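Local coordinates for protein glucosamine-6-phosphate deaminase (Bacillus subtilis, PDB 2BKX) that folds as a Rossmann-like alpha/beta enzyme and holds fructose -6-phosphate in a pocket at the ends of strands of its central sheet, at residues N65-A70 and N78-Y83; R167-P170 and V175-K178; R49-Q52 and S57-N60; G42-L47 and F82-R87. One frame throughout, in Å; residues are numbered along the deposited sequence.

Contact 1 of 4, residues N65-A70 and N78-Y83; sequences NLDEYA and NSYHFY. With F6R (fructose -6-phosphate), chain C.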
loop_
_atom_site.group_PDB
_atom_site.type_symbol
_atom_site.label_atom_id
_atom_site.label_comp_id
_atom_site.label_asym_id
_atom_site.label_seq_id
_atom_site.Cartn_x
_atom_site.Cartn_y
_atom_site.Cartn_z
ATOM N N ASN A 65 -4.400 -6.420 -1.891
ATOM C CA ASN A 65 -4.315 -5.083 -1.349
ATOM C C ASN A 65 -4.032 -5.108 0.151
ATOM O O ASN A 65 -4.404 -6.046 0.864
ATOM C CB ASN A 65 -5.591 -4.281 -1.635
ATOM C CG ASN A 65 -5.434 -3.364 -2.807
ATOM O OD1 ASN A 65 -5.298 -2.105 -2.635
ATOM N ND2 ASN A 65 -5.380 -3.927 -3.971
ATOM N N LEU A 66 -3.402 -4.045 0.626
ATOM C CA LEU A 66 -3.061 -3.910 2.033
ATOM C C LEU A 66 -4.247 -3.892 2.954
ATOM O O LEU A 66 -4.205 -4.451 4.050
ATOM C CB LEU A 66 -2.261 -2.620 2.263
ATOM C CG LEU A 66 -0.833 -2.591 1.775
ATOM C CD1 LEU A 66 -0.277 -1.170 1.756
ATOM C CD2 LEU A 66 0.051 -3.447 2.654
ATOM N N ASP A 67 -5.290 -3.172 2.558
ATOM C CA ASP A 67 -6.283 -2.783 3.546
ATOM C C ASP A 67 -7.632 -2.431 2.972
ATOM O O ASP A 67 -7.798 -2.248 1.762
ATOM C CB ASP A 67 -5.740 -1.656 4.462
ATOM C CG ASP A 67 -4.992 -0.596 3.780
ATOM O OD1 ASP A 67 -4.037 -0.162 4.469
ATOM O OD2 ASP A 67 -5.308 -0.165 2.630
ATOM N N GLU A 68 -8.625 -2.363 3.858
ATOM C CA GLU A 68 -9.977 -1.922 3.519
ATOM C C GLU A 68 -10.615 -1.395 4.775
ATOM O O GLU A 68 -10.311 -1.855 5.885
ATOM C CB GLU A 68 -10.810 -3.052 2.945
ATOM C CG GLU A 68 -12.266 -2.734 2.603
ATOM C CD GLU A 68 -12.440 -1.634 1.562
ATOM O OE1 GLU A 68 -12.128 -0.457 1.849
ATOM O OE2 GLU A 68 -12.862 -1.976 0.420
ATOM N N TYR A 69 -11.464 -0.389 4.631
ATOM C CA TYR A 69 -12.155 0.160 5.786
ATOM C C TYR A 69 -13.244 -0.823 6.264
ATOM O O TYR A 69 -13.932 -1.463 5.469
ATOM C CB TYR A 69 -12.828 1.471 5.441
ATOM C CG TYR A 69 -11.934 2.671 5.280
ATOM C CD1 TYR A 69 -11.797 3.295 4.048
ATOM C CD2 TYR A 69 -11.241 3.215 6.351
ATOM C CE1 TYR A 69 -10.988 4.415 3.890
ATOM C CE2 TYR A 69 -10.436 4.330 6.218
ATOM C CZ TYR A 69 -10.341 4.948 5.001
ATOM O OH TYR A 69 -9.561 6.069 4.919
ATOM N N ALA A 70 -13.421 -0.907 7.581
ATOM C CA ALA A 70 -14.492 -1.725 8.148
ATOM C C ALA A 70 -15.818 -1.044 7.981
ATOM O O ALA A 70 -15.968 0.133 8.233
ATOM C CB ALA A 70 -14.248 -2.008 9.632
ATOM N N ASN A 78 -16.027 5.385 -1.044
ATOM C CA ASN A 78 -14.856 5.532 -0.171
ATOM C C ASN A 78 -14.175 4.226 0.173
ATOM O O ASN A 78 -13.177 4.227 0.888
ATOM C CB ASN A 78 -15.212 6.295 1.104
ATOM C CG ASN A 78 -15.240 7.750 0.872
ATOM O OD1 ASN A 78 -14.167 8.394 0.726
ATOM N ND2 ASN A 78 -16.421 8.292 0.766
ATOM N N SER A 79 -14.688 3.120 -0.347
ATOM C CA SER A 79 -14.015 1.842 -0.143
ATOM C C SER A 79 -12.780 1.718 -1.001
ATOM O O SER A 79 -12.660 2.334 -2.038
ATOM C CB SER A 79 -14.942 0.687 -0.430
ATOM O OG SER A 79 -15.190 0.540 -1.791
ATOM N N TYR A 80 -11.831 0.942 -0.504
ATOM C CA TYR A 80 -10.649 0.659 -1.287
ATOM C C TYR A 80 -10.895 -0.299 -2.456
ATOM O O TYR A 80 -10.147 -0.271 -3.445
ATOM C CB TYR A 80 -9.513 0.231 -0.357
ATOM C CG TYR A 80 -9.003 1.395 0.516
ATOM C CD1 TYR A 80 -8.303 1.160 1.686
ATOM C CD2 TYR A 80 -9.187 2.714 0.144
ATOM C CE1 TYR A 80 -7.804 2.196 2.476
ATOM C CE2 TYR A 80 -8.702 3.756 0.923
ATOM C CZ TYR A 80 -8.014 3.500 2.085
ATOM O OH TYR A 80 -7.479 4.536 2.848
ATOM N N HIS A 81 -11.934 -1.117 -2.352
ATOM C CA HIS A 81 -12.418 -1.854 -3.511
ATOM C C HIS A 81 -12.745 -0.873 -4.634
ATOM O O HIS A 81 -12.314 -1.035 -5.754
ATOM C CB HIS A 81 -13.700 -2.671 -3.231
ATOM C CG HIS A 81 -13.495 -3.990 -2.581
ATOM N ND1 HIS A 81 -13.133 -4.130 -1.248
ATOM C CD2 HIS A 81 -13.606 -5.247 -3.080
ATOM C CE1 HIS A 81 -13.064 -5.421 -0.957
ATOM N NE2 HIS A 81 -13.329 -6.120 -2.046
ATOM N N PHE A 82 -13.531 0.147 -4.335
ATOM C CA PHE A 82 -13.899 1.121 -5.371
ATOM C C PHE A 82 -12.693 1.839 -5.906
ATOM O O PHE A 82 -12.549 1.996 -7.114
ATOM C CB PHE A 82 -14.899 2.108 -4.740
ATOM C CG PHE A 82 -15.416 3.154 -5.679
ATOM C CD1 PHE A 82 -16.669 3.030 -6.266
ATOM C CD2 PHE A 82 -14.643 4.249 -5.995
ATOM C CE1 PHE A 82 -17.167 4.036 -7.133
ATOM C CE2 PHE A 82 -15.134 5.247 -6.874
ATOM C CZ PHE A 82 -16.371 5.098 -7.446
ATOM N N TYR A 83 -11.808 2.278 -5.008
ATOM C CA TYR A 83 -10.589 2.938 -5.466
ATOM C C TYR A 83 -9.833 2.061 -6.469
ATOM O O TYR A 83 -9.426 2.514 -7.528
ATOM C CB TYR A 83 -9.697 3.233 -4.275
ATOM C CG TYR A 83 -8.330 3.835 -4.548
ATOM C CD1 TYR A 83 -8.003 5.139 -4.173
ATOM C CD2 TYR A 83 -7.334 3.066 -5.117
ATOM C CE1 TYR A 83 -6.714 5.623 -4.353
ATOM C CE2 TYR A 83 -6.063 3.532 -5.300
ATOM C CZ TYR A 83 -5.739 4.817 -4.911
ATOM O OH TYR A 83 -4.448 5.283 -5.058
HETATM C C1 F6R C . -2.432 2.331 1.629
HETATM C C2 F6R C . -2.154 2.271 3.118
HETATM C C3 F6R C . -1.781 3.467 4.004
HETATM C C4 F6R C . -1.327 4.709 3.211
HETATM C C5 F6R C . -0.928 5.882 4.092
HETATM C C6 F6R C . -0.539 7.100 3.262
HETATM O O1 F6R C . -3.137 1.164 1.163
HETATM O O2 F6R C . -2.187 1.173 3.627
HETATM O O3 F6R C . -0.679 3.098 4.814
HETATM O O4 F6R C . -0.220 4.336 2.397
HETATM O O5 F6R C . -1.951 6.220 5.020
HETATM O O6 F6R C . -1.704 7.569 2.567
HETATM P P F6R C . -1.538 8.684 1.438
HETATM O O1P F6R C . -0.822 8.029 0.288
HETATM O O2P F6R C . -0.695 9.771 2.049
HETATM O O3P F6R C . -2.916 9.124 1.064
HETATM O O HOH W 1 -4.782 3.266 2.837
#
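Glu68 reaches from its strand to the start of helix 80-89 and holds Tyr80 and His81 there. Tyr80 N gives a nearly straight bond to Glu68 OE1 at 2.8 Å, on the syn side of the carboxylate. His81 binds the other oxygen twice. Its ND1 lies 2.7 Å from Glu68 OE2, which uses its anti lone pair and sits in the imidazole plane. Its backbone N is 3.0 Å from the same OE2, tilted 30° out of the carboxylate plane. The Glu68 chain leaves with CG anti to the backbone N, then bends at chi2 (60°), and this turns the acid toward the helix. Tyr69 N also bonds to OE1, so each oxygen accepts two N-H groups and the carboxylate is fixed in rotation.

Tyr69 CE1 packs against Tyr80 CZ at 3.6 Å, the two rings being inclined at 38°. Tyr69 OH has its hydrogen bond with Asn165. Asp67 OD2 approaches the Tyr80 ring obliquely, 3.4 Å from CD1. Asp67 is modelled in two conformers; in one, OD2 accepts from O1 of fructose -6-phosphate at 2.9 Å, so this bond may not always be made.

Further out, Ser79 is the N-cap: its OG accepts from Phe82 N and is also hydrogen-bonded with Asp76 O. Strand 62-69, helix 80-89 and strand 99-100 form a beta-alpha-beta unit. Strand 62-69 pairs with 31-34 and 99-100 (parallel) and 178-181 (antiparallel).

Contact 2 of 4, residues R167-P170 and V175-K178; sequences RYFP and VPKK. With F6R (fructose -6-phosphate), chain C.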
loop_
_atom_site.group_PDB
_atom_site.type_symbol
_atom_site.label_atom_id
_atom_site.label_comp_id
_atom_site.label_asym_id
_atom_site.label_seq_id
_atom_site.Cartn_x
_atom_site.Cartn_y
_atom_site.Cartn_z
ATOM N N ARG A 167 -10.040 14.294 4.077
ATOM C CA ARG A 167 -10.102 14.975 2.780
ATOM C C ARG A 167 -10.853 14.206 1.727
ATOM O O ARG A 167 -11.353 14.776 0.782
ATOM C CB ARG A 167 -8.680 15.305 2.277
ATOM C CG ARG A 167 -7.815 14.096 1.942
ATOM C CD ARG A 167 -6.246 14.406 1.965
ATOM N NE ARG A 167 -5.375 13.446 1.204
ATOM C CZ ARG A 167 -4.488 12.540 1.696
ATOM N NH1 ARG A 167 -4.233 12.430 3.018
ATOM N NH2 ARG A 167 -3.765 11.749 0.849
ATOM N N TYR A 168 -10.940 12.886 1.890
ATOM C CA TYR A 168 -11.642 12.062 0.897
ATOM C C TYR A 168 -13.112 11.804 1.178
ATOM O O TYR A 168 -13.791 11.200 0.339
ATOM C CB TYR A 168 -10.905 10.727 0.800
ATOM C CG TYR A 168 -9.492 10.899 0.257
ATOM C CD1 TYR A 168 -8.388 10.527 0.993
ATOM C CD2 TYR A 168 -9.261 11.545 -0.954
ATOM C CE1 TYR A 168 -7.124 10.682 0.506
ATOM C CE2 TYR A 168 -7.996 11.715 -1.458
ATOM C CZ TYR A 168 -6.921 11.279 -0.724
ATOM O OH TYR A 168 -5.667 11.487 -1.234
ATOM N N PHE A 169 -13.598 12.224 2.345
ATOM C CA PHE A 169 -14.954 11.914 2.793
ATOM C C PHE A 169 -15.861 13.128 2.756
ATOM O O PHE A 169 -15.372 14.251 2.798
ATOM C CB PHE A 169 -14.899 11.318 4.197
ATOM C CG PHE A 169 -14.397 9.921 4.217
ATOM C CD1 PHE A 169 -13.035 9.670 4.212
ATOM C CD2 PHE A 169 -15.264 8.858 4.210
ATOM C CE1 PHE A 169 -12.563 8.380 4.207
ATOM C CE2 PHE A 169 -14.786 7.575 4.207
ATOM C CZ PHE A 169 -13.451 7.336 4.223
ATOM N N PRO A 170 -17.173 12.900 2.696
ATOM C CA PRO A 170 -18.089 14.033 2.723
ATOM C C PRO A 170 -18.016 14.838 3.986
ATOM O O PRO A 170 -18.277 16.025 3.984
ATOM C CB PRO A 170 -19.462 13.346 2.634
ATOM C CG PRO A 170 -19.248 12.092 2.012
ATOM C CD PRO A 170 -17.884 11.628 2.508
ATOM N N VAL A 175 -15.897 9.363 8.269
ATOM C CA VAL A 175 -14.631 8.648 8.251
ATOM C C VAL A 175 -14.714 7.421 9.177
ATOM O O VAL A 175 -15.018 7.544 10.349
ATOM C CB VAL A 175 -13.477 9.565 8.677
ATOM C CG1 VAL A 175 -12.170 8.804 8.628
ATOM C CG2 VAL A 175 -13.405 10.791 7.733
ATOM N N PRO A 176 -14.443 6.223 8.645
ATOM C CA PRO A 176 -14.535 5.028 9.481
ATOM C C PRO A 176 -13.575 5.048 10.674
ATOM O O PRO A 176 -12.556 5.740 10.654
ATOM C CB PRO A 176 -14.188 3.901 8.511
ATOM C CG PRO A 176 -14.534 4.480 7.151
ATOM C CD PRO A 176 -14.205 5.901 7.240
ATOM N N LYS A 177 -13.966 4.333 11.719
ATOM C CA LYS A 177 -13.147 4.187 12.906
ATOM C C LYS A 177 -12.235 2.966 12.879
ATOM O O LYS A 177 -11.259 2.925 13.599
ATOM C CB LYS A 177 -14.029 4.154 14.141
ATOM C CG LYS A 177 -14.635 5.542 14.444
ATOM C CD LYS A 177 -15.543 5.558 15.625
ATOM C CE LYS A 177 -15.938 6.980 15.882
ATOM N NZ LYS A 177 -14.805 7.770 16.453
ATOM N N LYS A 178 -12.597 1.975 12.068
ATOM C CA LYS A 178 -11.825 0.737 12.022
ATOM C C LYS A 178 -11.502 0.317 10.600
ATOM O O LYS A 178 -12.123 0.779 9.650
ATOM C CB LYS A 178 -12.574 -0.409 12.736
ATOM C CG LYS A 178 -12.906 -0.112 14.229
ATOM C CD LYS A 178 -13.592 -1.280 14.904
ATOM C CE LYS A 178 -13.522 -1.171 16.395
ATOM N NZ LYS A 178 -14.019 -2.421 17.045
HETATM C C1 F6R C . -2.432 2.331 1.629
HETATM C C2 F6R C . -2.154 2.271 3.118
HETATM C C3 F6R C . -1.781 3.467 4.004
HETATM C C4 F6R C . -1.327 4.709 3.211
HETATM C C5 F6R C . -0.928 5.882 4.092
HETATM C C6 F6R C . -0.539 7.100 3.262
HETATM O O1 F6R C . -3.137 1.164 1.163
HETATM O O2 F6R C . -2.187 1.173 3.627
HETATM O O3 F6R C . -0.679 3.098 4.814
HETATM O O4 F6R C . -0.220 4.336 2.397
HETATM O O5 F6R C . -1.951 6.220 5.020
HETATM O O6 F6R C . -1.704 7.569 2.567
HETATM P P F6R C . -1.538 8.684 1.438
HETATM O O1P F6R C . -0.822 8.029 0.288
HETATM O O2P F6R C . -0.695 9.771 2.049
HETATM O O3P F6R C . -2.916 9.124 1.064
#
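Phe169 and Val175 meet face-on. Val175 CA stands over the middle of the Phe169 ring, 4.1 Å from the centroid and 10° off the ring normal, a CH-pi contact. The other close approaches are apolar. Val175 CG2 touches Phe169 CD1 at 3.7 Å. This methyl, beside the valine backbone N, is the branch that meets the ring. Pro176 CD comes to Phe169 CZ at 3.4 Å, obliquely to the ring. Phe169 therefore bridges both residues of 175-176 with one ring, and Asn78 also packs against it.

Polar contacts lie apart from this apolar patch, and no hydrogen bond crosses between the segments. The Arg167 side chain starts away from 175-178 and is extended from CG to NE. Its NH2 donates to phosphate oxygen O3P of fructose -6-phosphate at 2.8 Å, with the oxygen at the guanidinium edge. A weak bond joins the same NH2 to Tyr168 OH, also 2.8 Å away (127°). The Tyr168 ring lies along the arginine chain, with Arg167 CG over its centre. NH1 bonds back to Ala164 O, so NH1 and NH2 each have a partner. Arg162 binds the carbonyl oxygens of Val175 and Pro176.

Together these form a compact loop between helix 159-165 and strand 178-181. One end of it supplies an arginine to the phosphate site of the ligand pocket.

Contact 3 of 4, residues R49-Q52 and S57-N60; sequences RLHQ and SFQN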
loop_
_atom_site.group_PDB
_atom_site.type_symbol
_atom_site.label_atom_id
_atom_site.label_comp_id
_atom_site.label_asym_id
_atom_site.label_seq_id
_atom_site.Cartn_x
_atom_site.Cartn_y
_atom_site.Cartn_z
ATOM N N ARG A 49 -0.710 3.879 -18.630
ATOM C CA ARG A 49 -0.077 4.393 -19.825
ATOM C C ARG A 49 0.799 3.350 -20.476
ATOM O O ARG A 49 0.777 3.231 -21.702
ATOM C CB ARG A 49 0.737 5.604 -19.438
ATOM C CG ARG A 49 -0.044 6.867 -19.519
ATOM C CD ARG A 49 0.017 7.447 -20.947
ATOM N NE ARG A 49 -0.522 8.792 -20.949
ATOM C CZ ARG A 49 -1.799 9.102 -21.138
ATOM N NH1 ARG A 49 -2.709 8.156 -21.379
ATOM N NH2 ARG A 49 -2.170 10.373 -21.088
ATOM N N LEU A 50 1.608 2.640 -19.686
ATOM C CA LEU A 50 2.514 1.619 -20.232
ATOM C C LEU A 50 1.733 0.490 -20.909
ATOM O O LEU A 50 2.195 -0.146 -21.869
ATOM C CB LEU A 50 3.430 1.061 -19.147
ATOM C CG LEU A 50 4.425 2.020 -18.521
ATOM C CD1 LEU A 50 5.220 1.288 -17.473
ATOM C CD2 LEU A 50 5.299 2.690 -19.561
ATOM N N HIS A 51 0.526 0.257 -20.419
ATOM C CA HIS A 51 -0.396 -0.695 -21.055
ATOM C C HIS A 51 -0.591 -0.319 -22.530
ATOM O O HIS A 51 -0.642 -1.211 -23.413
ATOM C CB HIS A 51 -1.729 -0.667 -20.243
ATOM C CG HIS A 51 -2.745 -1.701 -20.628
ATOM N ND1 HIS A 51 -2.449 -3.037 -20.796
ATOM C CD2 HIS A 51 -4.083 -1.584 -20.810
ATOM C CE1 HIS A 51 -3.565 -3.689 -21.081
ATOM N NE2 HIS A 51 -4.562 -2.831 -21.104
ATOM N N GLN A 52 -0.670 0.983 -22.809
ATOM C CA GLN A 52 -0.740 1.515 -24.171
ATOM C C GLN A 52 0.611 1.645 -24.870
ATOM O O GLN A 52 0.819 1.096 -25.967
ATOM C CB GLN A 52 -1.381 2.924 -24.178
ATOM C CG GLN A 52 -2.690 3.085 -23.421
ATOM C CD GLN A 52 -2.902 4.484 -22.719
ATOM O OE1 GLN A 52 -3.628 4.564 -21.727
ATOM N NE2 GLN A 52 -2.268 5.565 -23.243
ATOM N N SER A 57 1.062 -6.171 -20.623
ATOM C CA SER A 57 -0.110 -7.017 -20.306
ATOM C C SER A 57 -0.177 -7.402 -18.834
ATOM O O SER A 57 0.807 -7.793 -18.220
ATOM C CB SER A 57 -0.089 -8.309 -21.101
ATOM O OG SER A 57 -1.249 -9.111 -20.792
ATOM N N PHE A 58 -1.380 -7.375 -18.289
ATOM C CA PHE A 58 -1.658 -7.764 -16.921
ATOM C C PHE A 58 -2.436 -9.088 -16.851
ATOM O O PHE A 58 -2.998 -9.454 -15.831
ATOM C CB PHE A 58 -2.418 -6.613 -16.241
ATOM C CG PHE A 58 -1.681 -5.248 -16.287
ATOM C CD1 PHE A 58 -1.739 -4.434 -17.406
ATOM C CD2 PHE A 58 -1.006 -4.762 -15.169
ATOM C CE1 PHE A 58 -1.062 -3.180 -17.438
ATOM C CE2 PHE A 58 -0.330 -3.526 -15.206
ATOM C CZ PHE A 58 -0.371 -2.743 -16.332
ATOM N N GLN A 59 -2.463 -9.835 -17.958
ATOM C CA GLN A 59 -3.355 -10.986 -18.060
ATOM C C GLN A 59 -3.176 -12.084 -17.020
ATOM O O GLN A 59 -4.133 -12.763 -16.652
ATOM C CB GLN A 59 -3.306 -11.592 -19.484
ATOM C CG GLN A 59 -4.041 -10.729 -20.460
ATOM C CD GLN A 59 -4.310 -11.352 -21.802
ATOM O OE1 GLN A 59 -4.116 -12.561 -22.016
ATOM N NE2 GLN A 59 -4.797 -10.524 -22.723
ATOM N N ASN A 60 -1.955 -12.285 -16.548
ATOM C CA ASN A 60 -1.727 -13.386 -15.633
ATOM C C ASN A 60 -1.378 -12.957 -14.216
ATOM O O ASN A 60 -1.057 -13.821 -13.380
ATOM C CB ASN A 60 -0.717 -14.379 -16.214
ATOM C CG ASN A 60 -1.320 -15.146 -17.369
ATOM O OD1 ASN A 60 -2.154 -16.036 -17.163
ATOM N ND2 ASN A 60 -0.982 -14.750 -18.573
#
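His51 and Phe58 carry this contact, where the chain folds back after helix 41-53. Along the helix, Leu50 is the first residue to matter here. It has a backbone hydrogen bond with Leu56, and its side chain packs on Leu56 and on Arg18 and Ala21 of helix 9-26.

His51 follows. Its CG is anti to the backbone N (chi1 -173°), which brings the imidazole to the edge of the Phe58 ring. ND1 lies 3.6 Å from Phe58 CE1, near the plane of the phenyl ring. The pair is an offset edge-to-face one, edge of Phe58 to face of His51, with centroids 5.4 Å apart and planes at 67°. The polar end of His51 has its own partner: ND1 is hydrogen-bonded with Leu56 O.

Phe58 also packs on Ile24 and Ile92. Asp93 binds Ser57 OG and Phe58 N, holding the loop. Ser57 OG also accepts from Gln59 N at 3.2 Å. This is an ST turn, and it lies in the helix-to-strand connection of a beta-alpha-beta crossover from strand 31-34 to strand 62-69.

Contact 4 of 4, residues G42-L47 and F82-R87; sequences GTYRQL and FYMNDR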
loop_
_atom_site.group_PDB
_atom_site.type_symbol
_atom_site.label_atom_id
_atom_site.label_comp_id
_atom_site.label_asym_id
_atom_site.label_seq_id
_atom_site.Cartn_x
_atom_site.Cartn_y
_atom_site.Cartn_z
ATOM N N GLY A 42 -0.346 8.501 -9.117
ATOM C CA GLY A 42 0.447 8.675 -10.343
ATOM C C GLY A 42 1.015 7.388 -10.869
ATOM O O GLY A 42 1.161 7.213 -12.073
ATOM N N THR A 43 1.392 6.467 -9.962
ATOM C CA THR A 43 1.912 5.152 -10.359
ATOM C C THR A 43 0.881 4.381 -11.138
ATOM O O THR A 43 1.172 3.799 -12.173
ATOM C CB THR A 43 2.394 4.372 -9.102
ATOM O OG1 THR A 43 3.484 5.100 -8.501
ATOM C CG2 THR A 43 2.916 3.003 -9.445
ATOM N N TYR A 44 -0.349 4.345 -10.645
ATOM C CA TYR A 44 -1.395 3.659 -11.397
ATOM C C TYR A 44 -1.649 4.312 -12.739
ATOM O O TYR A 44 -1.762 3.599 -13.743
ATOM C CB TYR A 44 -2.687 3.586 -10.579
ATOM C CG TYR A 44 -2.583 2.707 -9.346
ATOM C CD1 TYR A 44 -2.132 1.406 -9.441
ATOM C CD2 TYR A 44 -2.879 3.192 -8.063
ATOM C CE1 TYR A 44 -2.016 0.597 -8.345
ATOM C CE2 TYR A 44 -2.743 2.381 -6.923
ATOM C CZ TYR A 44 -2.314 1.092 -7.076
ATOM O OH TYR A 44 -2.158 0.280 -5.979
ATOM N N ARG A 45 -1.652 5.631 -12.801
ATOM C CA ARG A 45 -1.837 6.308 -14.076
ATOM C C ARG A 45 -0.708 5.922 -15.051
ATOM O O ARG A 45 -0.970 5.646 -16.249
ATOM C CB ARG A 45 -1.858 7.815 -13.884
ATOM C CG ARG A 45 -3.157 8.404 -13.396
ATOM C CD ARG A 45 -3.191 9.896 -13.523
ATOM N NE ARG A 45 -2.226 10.557 -12.647
ATOM C CZ ARG A 45 -2.465 10.960 -11.407
ATOM N NH1 ARG A 45 -3.634 10.751 -10.860
ATOM N NH2 ARG A 45 -1.521 11.580 -10.726
ATOM N N GLN A 46 0.541 5.904 -14.578
ATOM C CA GLN A 46 1.619 5.554 -15.459
ATOM C C GLN A 46 1.628 4.093 -15.861
ATOM O O GLN A 46 2.010 3.790 -16.973
ATOM C CB GLN A 46 2.992 6.041 -14.963
ATOM C CG GLN A 46 3.038 7.510 -14.727
ATOM C CD GLN A 46 2.678 8.270 -16.011
ATOM O OE1 GLN A 46 3.347 8.084 -17.043
ATOM N NE2 GLN A 46 1.566 9.011 -15.993
ATOM N N LEU A 47 1.243 3.182 -14.966
ATOM C CA LEU A 47 1.047 1.765 -15.353
ATOM C C LEU A 47 0.053 1.565 -16.461
ATOM O O LEU A 47 0.299 0.789 -17.393
ATOM C CB LEU A 47 0.584 0.896 -14.165
ATOM C CG LEU A 47 1.744 0.524 -13.292
ATOM C CD1 LEU A 47 1.247 -0.013 -11.980
ATOM C CD2 LEU A 47 2.692 -0.528 -13.979
ATOM N N PHE A 82 -13.531 0.147 -4.335
ATOM C CA PHE A 82 -13.899 1.121 -5.371
ATOM C C PHE A 82 -12.693 1.839 -5.906
ATOM O O PHE A 82 -12.549 1.996 -7.114
ATOM C CB PHE A 82 -14.899 2.108 -4.740
ATOM C CG PHE A 82 -15.416 3.154 -5.679
ATOM C CD1 PHE A 82 -16.669 3.030 -6.266
ATOM C CD2 PHE A 82 -14.643 4.249 -5.995
ATOM C CE1 PHE A 82 -17.167 4.036 -7.133
ATOM C CE2 PHE A 82 -15.134 5.247 -6.874
ATOM C CZ PHE A 82 -16.371 5.098 -7.446
ATOM N N TYR A 83 -11.808 2.278 -5.008
ATOM C CA TYR A 83 -10.589 2.938 -5.466
ATOM C C TYR A 83 -9.833 2.061 -6.469
ATOM O O TYR A 83 -9.426 2.514 -7.528
ATOM C CB TYR A 83 -9.697 3.233 -4.275
ATOM C CG TYR A 83 -8.330 3.835 -4.548
ATOM C CD1 TYR A 83 -8.003 5.139 -4.173
ATOM C CD2 TYR A 83 -7.334 3.066 -5.117
ATOM C CE1 TYR A 83 -6.714 5.623 -4.353
ATOM C CE2 TYR A 83 -6.063 3.532 -5.300
ATOM C CZ TYR A 83 -5.739 4.817 -4.911
ATOM O OH TYR A 83 -4.448 5.283 -5.058
ATOM N N MET A 84 -9.585 0.799 -6.117
ATOM C CA MET A 84 -8.735 -0.022 -6.983
ATOM C C MET A 84 -9.386 -0.268 -8.330
ATOM O O MET A 84 -8.702 -0.327 -9.361
ATOM C CB MET A 84 -8.404 -1.331 -6.273
ATOM C CG MET A 84 -7.446 -1.208 -5.116
ATOM S SD MET A 84 -5.885 -0.331 -5.497
ATOM C CE MET A 84 -5.223 -1.437 -6.726
ATOM N N ASN A 85 -10.694 -0.473 -8.334
ATOM C CA ASN A 85 -11.407 -0.663 -9.584
ATOM C C ASN A 85 -11.339 0.577 -10.440
ATOM O O ASN A 85 -11.059 0.526 -11.642
ATOM C CB ASN A 85 -12.834 -1.102 -9.337
ATOM C CG ASN A 85 -12.901 -2.599 -9.097
ATOM O OD1 ASN A 85 -12.896 -3.386 -10.058
ATOM N ND2 ASN A 85 -12.869 -3.021 -7.811
ATOM N N ASP A 86 -11.594 1.714 -9.812
ATOM C CA ASP A 86 -11.636 2.997 -10.554
ATOM C C ASP A 86 -10.246 3.407 -11.074
ATOM O O ASP A 86 -10.103 3.821 -12.234
ATOM C CB ASP A 86 -12.172 4.104 -9.631
ATOM C CG ASP A 86 -12.218 5.464 -10.297
ATOM O OD1 ASP A 86 -13.005 5.606 -11.229
ATOM O OD2 ASP A 86 -11.472 6.381 -9.871
ATOM N N ARG A 87 -9.220 3.292 -10.240
ATOM C CA ARG A 87 -7.903 3.802 -10.615
ATOM C C ARG A 87 -7.116 2.806 -11.484
ATOM O O ARG A 87 -6.147 3.173 -12.128
ATOM C CB ARG A 87 -7.042 4.041 -9.383
ATOM C CG ARG A 87 -7.163 5.382 -8.685
ATOM C CD ARG A 87 -8.490 5.677 -8.117
ATOM N NE ARG A 87 -8.419 6.818 -7.192
ATOM C CZ ARG A 87 -9.414 7.214 -6.394
ATOM N NH1 ARG A 87 -9.236 8.245 -5.577
ATOM N NH2 ARG A 87 -10.587 6.577 -6.379
#
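Arg87 N bonds to Tyr83 O at 2.8 Å, a helical turn that sets two of the residues that meet Tyr44. Tyr44 comes from helix 41-53 and points toward helix 80-89. Its CB lies 3.8 Å from Arg87 O. The ring then meets Tyr83 and Met84.

Tyr83 meets it edge to edge. Tyr83 OH is 3.8 Å from Tyr44 CE2 and close to the plane of the Tyr44 ring. Tyr83 has CG anti to its backbone N (chi1 176°), and this sends the phenol across to the other helix. Its hydroxyl is hydrogen-bonded with Gly37 O.

Met84 meets the hydroxyl end of the same ring. Its chain is bent at chi2 and chi3, which curls the methyl back, with CE 3.6 Å from Tyr44 OH. SD lies 4.9 Å from the Tyr44 centroid in an oblique Met-aromatic contact. Tyr44 OH is satisfied by Ala35 O.

The axes of the two short segments come within 11.0 Å, at 37°. Tyr44 thus spans a wide gap between axes. Leu34 of strand 31-34 touches both Tyr44 and Met84, Phe88 meets the Tyr44 ring, and helix 9-26 packs against Thr43 and Leu47.

Contacts 1, 2 and 4 are buried, while contact 3 is partly buried; contacts 2 and 3 lie nearer the surface than 1 and 4. Contacts 1 and 4 share Phe82 and Tyr83 and both use helix 80-89. Contact 1 grips the start of that helix with a carboxylate; contact 4 joins it to helix 41-53 by aromatic and sulfur packing. Contact 3 uses the later part of helix 41-53, and Phe58 CZ touches Leu47 O at 3.7 Å. Contact 2 abuts contact 1 through Ala70 and Lys178 and through Tyr69 and Pro176. These two reach the ligand at different ends: Asp67 near O1, Arg167 at the phosphate. Contact 3 is plain ring packing, with its centre 23 Å from that of contact 1.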